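Local coordinates for ankyrin repeat domain protein (Legionella pneumophila subsp. pneumophila, PDB 6MCA) that acts as a bacterial effector that interacts with the host LARP7 component of the 7SK snRNP complex and contains a cysteine protease-like region, at residues A[306-309]-A[310-314]; A[250-254]-A[255-259]; A[186-189]-A[190-194]. All blocks are in the same frame, centred on the assembly; numbering follows the deposited sequence.

Contact 1. Residues A[306-309]-A[310-314]; sequences NFIH and DFLYK
K314 reaches back along the end of helix 305-312 to H309, its NZ donating to H309 ND1 at 2.9 Å and lying in the imidazole plane. The two side chains cross at about a right angle. The lysine runs extended until its last torsion bends (chi4 85°), which turns NZ toward both the imidazole and the carboxylate of D310. K314 NZ forms a salt bridge with D310 OD1, though the modelled 2.4 Å is too short to be taken literally.

Y313 takes a different approach to the same ring: its CB sits over one imidazole face, 4.0 Å from the centroid, as a CH-pi contact. Beyond it, Y313 CD2 lies 3.9 Å from H309 CA, and Y313 OH is hydrogen-bonded to the backbone O of L231.

On the buried side F307 and F311 both hold CG anti to the backbone N (chi1 -180° and -160°), which sends their rings the same way, side by side; F307 CE1 meets F311 CD2 at 3.7 Å. The pairing is oblique, while Y321 and F270 meet F311 edge-to-face.

The end of helix 305-312 thus has a buried apolar side (F307, I308, F311, L312) and a more exposed polar one (H309, D310, K314). There one ammonium appears to be shared by a ring nitrogen and a carboxylate, the exact carboxylate distance being doubtful, and the partial negative charge of the helix's C-terminal carbonyls would probably favour it.

Contact 2. Residues A[250-254]-A[255-259]; sequences ALLKA and PMLIL
L252 and L257 meet through single methyl groups, CD2 of L252 lying 4.0 Å from CD1 of L257, and their side chains cross obliquely. The two arrive by different routes. L257 leaves its strand with CB directed toward the preceding turn, and an unusual first torsion, chi1 -145°, brings CD1 up against that turn. L252 starts in the other sense, its CB directed away, and only the branched end returns to the contact. The same L257 methyl, CD1, also lies 4.1 Å from L251 O, so it touches backbone as well as side chain.

That carbonyl has a structural role of its own: A254 N hydrogen-bonds to L251 O at 3.0 Å, closing a type I beta turn from L251 to A254, one residue on from the K253 N to A250 O hydrogen bond. At the junction A254 CB packs on P255 CD at 3.5 Å; the proline, having no amide hydrogen, cannot prolong this pattern as a donor.

Beyond P255 the side chains alternate. M256 points away from the turn, and together with I258 it packs on helix 355-364, whereas L259, like L252, lies against helix 305-312. L257 is also paired through its backbone with R272.

The arrangement is a helix-turn-strand connection: helix 242-251 ends, a type I turn and a proline redirect the chain, and the outermost strand 256-263 of an antiparallel five-stranded sheet begins. Helices packed on such a sheet are consistent with the cysteine protease-like character reported for this protein.

Contact 3. Residues A[186-189]-A[190-194]; sequences FILE and FTVAV
T191 grips the backbone of I187 twice, T191 OG1 donating to I187 O at 2.7 Å and T191 N to the same oxygen at 2.9 Å. The donors reach the carbonyl from opposite faces of its plane, the hydroxyl standing 37° above it. With OG1 anti to its own carbonyl carbon (chi1 -68°), the threonine folds its hydroxyl back over the first turn, where F186 CE1 approaches T191 OG1 obliquely at 3.3 Å. A water closes this compact corner, accepting from I187 N and donating to T191 OG1. I187 CG2 packs on F190 CB at 3.7 Å; the isoleucine side chain is partly exposed and lies near a tartrate, probably from crystallisation.

The other flank is looser between side chains: L188 CD1 and V192 CG2 are 4.5 Å apart. V192 CG2 comes closer to the backbone, 3.3 Å from L188 O, which also accepts from V192 N. E189 is partly exposed, and its OE2 is hydrogen-bonded to H236 NE2, with a long, weak ion pair to R89.

The contact forms the start of helix 188-202, with I187 at the N-cap position. Around it, F190 reaches F153 and helix 126-131, V192 faces helix 215-233, and T191 rests against W349 and V352 of helix 348-353.

In the fold
From the N terminus, contact 3 comes first, at the start of helix 188-202, followed after helix 215-233 by contact 2 and, beyond the next strands, contact 1. They are in series, and none encloses or crosses another: each is local, within one continuous stretch, respectively a helix start, a helix-to-strand turn and a helix end. Contacts 1 and 2 touch directly, with I308 CG1 3.7 Å from L252 CD2 and L312 CD1 3.6 Å from L259 CD2, so the end of helix 305-312 packs on the outermost strand 256-263 and the turn before it. Contact 3 stands apart, its centre about 20 Å from that of contact 1; helix 215-233 touches V192 of contact 3 and L251 and I258 of contact 2.

Contact 1. Residues A[306-309]-A[310-314]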
loop_
_atom_site.group_PDB
_atom_site.type_symbol
_atom_site.label_atom_id
_atom_site.label_comp_id
_atom_site.label_asym_id
_atom_site.label_seq_id
_atom_site.Cartn_x
_atom_site.Cartn_y
_atom_site.Cartn_z
ATOM N N ASN A 306 -5.186 17.073 20.574
ATOM C CA ASN A 306 -6.531 17.234 20.034
ATOM C C ASN A 306 -6.500 17.530 18.542
ATOM O O ASN A 306 -7.389 17.088 17.804
ATOM C CB ASN A 306 -7.263 18.343 20.789
ATOM C CG ASN A 306 -7.155 18.187 22.293
ATOM O OD1 ASN A 306 -6.125 18.504 22.889
ATOM N ND2 ASN A 306 -8.219 17.691 22.914
ATOM N N PHE A 307 -5.483 18.259 18.077
ATOM C CA PHE A 307 -5.340 18.492 16.645
ATOM C C PHE A 307 -5.117 17.181 15.900
ATOM O O PHE A 307 -5.770 16.916 14.885
ATOM C CB PHE A 307 -4.189 19.464 16.376
ATOM C CG PHE A 307 -3.979 19.763 14.916
ATOM C CD1 PHE A 307 -3.148 18.968 14.142
ATOM C CD2 PHE A 307 -4.615 20.838 14.317
ATOM C CE1 PHE A 307 -2.954 19.239 12.800
ATOM C CE2 PHE A 307 -4.426 21.114 12.974
ATOM C CZ PHE A 307 -3.593 20.313 12.215
ATOM N N ILE A 308 -4.193 16.351 16.389
ATOM C CA ILE A 308 -3.915 15.079 15.727
ATOM C C ILE A 308 -5.145 14.182 15.757
ATOM O O ILE A 308 -5.423 13.448 14.800
ATOM C CB ILE A 308 -2.696 14.392 16.373
ATOM C CG1 ILE A 308 -1.450 15.266 16.223
ATOM C CG2 ILE A 308 -2.457 13.026 15.751
ATOM C CD1 ILE A 308 -0.975 15.408 14.792
ATOM N N HIS A 309 -5.912 14.235 16.848
ATOM C CA HIS A 309 -7.114 13.414 16.940
ATOM C C HIS A 309 -8.166 13.873 15.936
ATOM O O HIS A 309 -8.736 13.054 15.207
ATOM C CB HIS A 309 -7.671 13.440 18.362
ATOM C CG HIS A 309 -8.705 12.388 18.619
ATOM N ND1 HIS A 309 -10.053 12.610 18.435
ATOM C CD2 HIS A 309 -8.589 11.104 19.029
ATOM C CE1 HIS A 309 -10.723 11.510 18.729
ATOM N NE2 HIS A 309 -9.858 10.582 19.092
ATOM N N ASP A 310 -8.429 15.182 15.876
ATOM C CA ASP A 310 -9.339 15.701 14.860
ATOM C C ASP A 310 -8.850 15.371 13.455
ATOM O O ASP A 310 -9.661 15.130 12.553
ATOM C CB ASP A 310 -9.498 17.214 15.016
ATOM C CG ASP A 310 -10.122 17.605 16.342
ATOM O OD1 ASP A 310 -10.436 16.703 17.145
ATOM O OD2 ASP A 310 -10.295 18.818 16.582
ATOM N N PHE A 311 -7.531 15.339 13.258
ATOM C CA PHE A 311 -6.949 15.158 11.935
ATOM C C PHE A 311 -7.063 13.717 11.453
ATOM O O PHE A 311 -7.426 13.476 10.296
ATOM C CB PHE A 311 -5.483 15.593 11.968
ATOM C CG PHE A 311 -4.902 15.903 10.619
ATOM C CD1 PHE A 311 -4.521 14.886 9.759
ATOM C CD2 PHE A 311 -4.725 17.214 10.217
ATOM C CE1 PHE A 311 -3.982 15.173 8.522
ATOM C CE2 PHE A 311 -4.188 17.508 8.981
ATOM C CZ PHE A 311 -3.816 16.487 8.133
ATOM N N LEU A 312 -6.752 12.750 12.315
ATOM C CA LEU A 312 -6.632 11.358 11.899
ATOM C C LEU A 312 -7.768 10.460 12.360
ATOM O O LEU A 312 -8.041 9.453 11.704
ATOM C CB LEU A 312 -5.314 10.762 12.412
ATOM C CG LEU A 312 -4.015 11.190 11.733
ATOM C CD1 LEU A 312 -2.836 10.496 12.398
ATOM C CD2 LEU A 312 -4.051 10.886 10.244
ATOM N N TYR A 313 -8.436 10.786 13.468
ATOM C CA TYR A 313 -9.354 9.857 14.114
ATOM C C TYR A 313 -10.783 10.383 14.195
ATOM O O TYR A 313 -11.627 9.753 14.842
ATOM C CB TYR A 313 -8.823 9.508 15.506
ATOM C CG TYR A 313 -7.390 9.028 15.463
ATOM C CD1 TYR A 313 -7.038 7.909 14.719
ATOM C CD2 TYR A 313 -6.384 9.708 16.139
ATOM C CE1 TYR A 313 -5.730 7.468 14.663
ATOM C CE2 TYR A 313 -5.071 9.273 16.088
ATOM C CZ TYR A 313 -4.751 8.152 15.349
ATOM O OH TYR A 313 -3.448 7.713 15.292
ATOM N N LYS A 314 -11.077 11.513 13.558
ATOM C CA LYS A 314 -12.441 11.986 13.378
ATOM C C LYS A 314 -12.705 12.201 11.896
ATOM O O LYS A 314 -11.785 12.459 11.115
ATOM C CB LYS A 314 -12.704 13.291 14.143
ATOM C CG LYS A 314 -12.529 13.201 15.650
ATOM C CD LYS A 314 -13.223 14.370 16.338
ATOM C CE LYS A 314 -12.996 14.360 17.841
ATOM N NZ LYS A 314 -11.717 15.026 18.206
#

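Contact 2. Residues A[250-254]-A[255-259]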
loop_
_atom_site.group_PDB
_atom_site.type_symbol
_atom_site.label_atom_id
_atom_site.label_comp_id
_atom_site.label_asym_id
_atom_site.label_seq_id
_atom_site.Cartn_x
_atom_site.Cartn_y
_atom_site.Cartn_z
ATOM N N ALA A 250 4.124 11.352 22.281
ATOM C CA ALA A 250 5.516 11.056 21.962
ATOM C C ALA A 250 5.838 11.406 20.513
ATOM O O ALA A 250 6.874 12.019 20.229
ATOM C CB ALA A 250 5.818 9.583 22.241
ATOM N N LEU A 251 4.953 11.034 19.583
ATOM C CA LEU A 251 5.212 11.280 18.165
ATOM C C LEU A 251 5.097 12.754 17.794
ATOM O O LEU A 251 5.714 13.192 16.815
ATOM C CB LEU A 251 4.265 10.455 17.299
ATOM C CG LEU A 251 4.276 8.960 17.608
ATOM C CD1 LEU A 251 2.968 8.286 17.216
ATOM C CD2 LEU A 251 5.459 8.329 16.897
ATOM N N LEU A 252 4.316 13.534 18.547
ATOM C CA LEU A 252 4.277 14.972 18.313
ATOM C C LEU A 252 5.613 15.644 18.593
ATOM O O LEU A 252 5.809 16.789 18.174
ATOM C CB LEU A 252 3.187 15.619 19.163
ATOM C CG LEU A 252 1.800 15.700 18.530
ATOM C CD1 LEU A 252 0.837 16.407 19.466
ATOM C CD2 LEU A 252 1.877 16.413 17.191
ATOM N N LYS A 253 6.526 14.969 19.293
ATOM C CA LYS A 253 7.862 15.489 19.540
ATOM C C LYS A 253 8.881 15.010 18.514
ATOM O O LYS A 253 10.036 15.450 18.560
ATOM C CB LYS A 253 8.328 15.097 20.946
ATOM C CG LYS A 253 7.531 15.748 22.063
ATOM C CD LYS A 253 7.874 15.143 23.414
ATOM C CE LYS A 253 7.182 15.891 24.542
ATOM N NZ LYS A 253 7.414 15.249 25.864
ATOM N N ALA A 254 8.489 14.121 17.606
ATOM C CA ALA A 254 9.396 13.657 16.571
ATOM C C ALA A 254 9.737 14.800 15.616
ATOM O O ALA A 254 8.930 15.713 15.415
ATOM C CB ALA A 254 8.772 12.497 15.798
ATOM N N PRO A 255 10.931 14.779 15.018
ATOM C CA PRO A 255 11.295 15.879 14.110
ATOM C C PRO A 255 10.435 15.934 12.860
ATOM O O PRO A 255 10.085 17.031 12.406
ATOM C CB PRO A 255 12.766 15.589 13.783
ATOM C CG PRO A 255 12.912 14.118 13.987
ATOM C CD PRO A 255 12.013 13.786 15.145
ATOM N N MET A 256 10.079 14.786 12.292
ATOM C CA MET A 256 9.267 14.734 11.085
ATOM C C MET A 256 8.012 13.908 11.334
ATOM O O MET A 256 8.018 12.949 12.111
ATOM C CB MET A 256 10.056 14.152 9.904
ATOM C CG MET A 256 9.314 14.206 8.575
ATOM S SD MET A 256 10.262 13.523 7.204
ATOM C CE MET A 256 11.622 14.683 7.140
ATOM N N LEU A 257 6.936 14.295 10.657
ATOM C CA LEU A 257 5.618 13.711 10.847
ATOM C C LEU A 257 4.939 13.615 9.489
ATOM O O LEU A 257 4.897 14.601 8.750
ATOM C CB LEU A 257 4.782 14.569 11.802
ATOM C CG LEU A 257 3.816 13.876 12.761
ATOM C CD1 LEU A 257 3.397 14.839 13.867
ATOM C CD2 LEU A 257 2.614 13.328 12.020
ATOM N N ILE A 258 4.419 12.438 9.156
ATOM C CA ILE A 258 3.706 12.221 7.901
ATOM C C ILE A 258 2.254 11.912 8.233
ATOM O O ILE A 258 1.962 10.933 8.931
ATOM C CB ILE A 258 4.341 11.096 7.069
ATOM C CG1 ILE A 258 5.762 11.482 6.656
ATOM C CG2 ILE A 258 3.501 10.802 5.832
ATOM C CD1 ILE A 258 6.461 10.430 5.826
ATOM N N LEU A 259 1.343 12.745 7.734
ATOM C CA LEU A 259 -0.086 12.632 8.024
ATOM C C LEU A 259 -0.858 12.425 6.730
ATOM O O LEU A 259 -1.105 13.394 5.989
ATOM C CB LEU A 259 -0.588 13.877 8.751
ATOM C CG LEU A 259 -0.078 14.073 10.177
ATOM C CD1 LEU A 259 -0.428 15.456 10.693
ATOM C CD2 LEU A 259 -0.660 13.007 11.080
#

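Contact 3. Residues A[186-189]-A[190-194]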
loop_
_atom_site.group_PDB
_atom_site.type_symbol
_atom_site.label_atom_id
_atom_site.label_comp_id
_atom_site.label_asym_id
_atom_site.label_seq_id
_atom_site.Cartn_x
_atom_site.Cartn_y
_atom_site.Cartn_z
ATOM N N PHE A 186 -6.483 1.411 -4.403
ATOM C CA PHE A 186 -5.510 2.024 -3.510
ATOM C C PHE A 186 -5.743 1.546 -2.083
ATOM O O PHE A 186 -6.876 1.565 -1.593
ATOM C CB PHE A 186 -5.592 3.551 -3.572
ATOM C CG PHE A 186 -4.650 4.246 -2.630
ATOM C CD1 PHE A 186 -3.315 4.407 -2.960
ATOM C CD2 PHE A 186 -5.099 4.733 -1.414
ATOM C CE1 PHE A 186 -2.444 5.045 -2.094
ATOM C CE2 PHE A 186 -4.234 5.371 -0.543
ATOM C CZ PHE A 186 -2.904 5.527 -0.884
ATOM N N ILE A 187 -4.667 1.120 -1.424
ATOM C CA ILE A 187 -4.695 0.698 -0.029
ATOM C C ILE A 187 -3.641 1.507 0.715
ATOM O O ILE A 187 -2.452 1.433 0.383
ATOM C CB ILE A 187 -4.438 -0.810 0.127
ATOM C CG1 ILE A 187 -5.353 -1.605 -0.808
ATOM C CG2 ILE A 187 -4.645 -1.238 1.570
ATOM C CD1 ILE A 187 -4.964 -3.058 -0.959
ATOM N N LEU A 188 -4.073 2.267 1.724
ATOM C CA LEU A 188 -3.202 3.274 2.326
ATOM C C LEU A 188 -2.085 2.640 3.148
ATOM O O LEU A 188 -0.905 2.957 2.955
ATOM C CB LEU A 188 -4.030 4.230 3.185
ATOM C CG LEU A 188 -3.268 5.394 3.820
ATOM C CD1 LEU A 188 -2.583 6.233 2.752
ATOM C CD2 LEU A 188 -4.203 6.250 4.659
ATOM N N GLU A 189 -2.437 1.759 4.089
ATOM C CA GLU A 189 -1.422 1.135 4.935
ATOM C C GLU A 189 -0.459 0.294 4.108
ATOM O O GLU A 189 0.762 0.321 4.331
ATOM C CB GLU A 189 -2.095 0.284 6.012
ATOM C CG GLU A 189 -3.187 1.014 6.781
ATOM C CD GLU A 189 -3.645 0.254 8.012
ATOM O OE1 GLU A 189 -2.839 0.099 8.952
ATOM O OE2 GLU A 189 -4.814 -0.185 8.038
ATOM N N PHE A 190 -0.996 -0.463 3.146
ATOM C CA PHE A 190 -0.150 -1.196 2.214
ATOM C C PHE A 190 0.795 -0.257 1.479
ATOM O O PHE A 190 1.978 -0.567 1.308
ATOM C CB PHE A 190 -1.019 -1.971 1.221
ATOM C CG PHE A 190 -0.248 -2.586 0.085
ATOM C CD1 PHE A 190 0.381 -3.810 0.241
ATOM C CD2 PHE A 190 -0.159 -1.943 -1.140
ATOM C CE1 PHE A 190 1.087 -4.382 -0.800
ATOM C CE2 PHE A 190 0.549 -2.508 -2.184
ATOM C CZ PHE A 190 1.171 -3.730 -2.014
ATOM N N THR A 191 0.287 0.897 1.036
ATOM C CA THR A 191 1.121 1.839 0.298
ATOM C C THR A 191 2.247 2.382 1.171
ATOM O O THR A 191 3.396 2.473 0.724
ATOM C CB THR A 191 0.267 2.983 -0.252
ATOM O OG1 THR A 191 -0.606 2.479 -1.272
ATOM C CG2 THR A 191 1.145 4.070 -0.849
ATOM N N VAL A 192 1.941 2.741 2.419
ATOM C CA VAL A 192 2.973 3.245 3.322
ATOM C C VAL A 192 4.053 2.191 3.535
ATOM O O VAL A 192 5.259 2.475 3.443
ATOM C CB VAL A 192 2.346 3.688 4.657
ATOM C CG1 VAL A 192 3.424 4.133 5.631
ATOM C CG2 VAL A 192 1.338 4.803 4.427
ATOM N N ALA A 193 3.633 0.952 3.806
ATOM C CA ALA A 193 4.597 -0.120 4.040
ATOM C C ALA A 193 5.468 -0.365 2.810
ATOM O O ALA A 193 6.696 -0.492 2.922
ATOM C CB ALA A 193 3.868 -1.398 4.451
ATOM N N VAL A 194 4.850 -0.419 1.627
ATOM C CA VAL A 194 5.606 -0.729 0.421
ATOM C C VAL A 194 6.524 0.428 0.043
ATOM O O VAL A 194 7.614 0.205 -0.493
ATOM C CB VAL A 194 4.648 -1.117 -0.725
ATOM C CG1 VAL A 194 4.165 0.108 -1.491
ATOM C CG2 VAL A 194 5.318 -2.111 -1.661
HETATM O O HOH W 1 -2.180 0.457 -2.955
#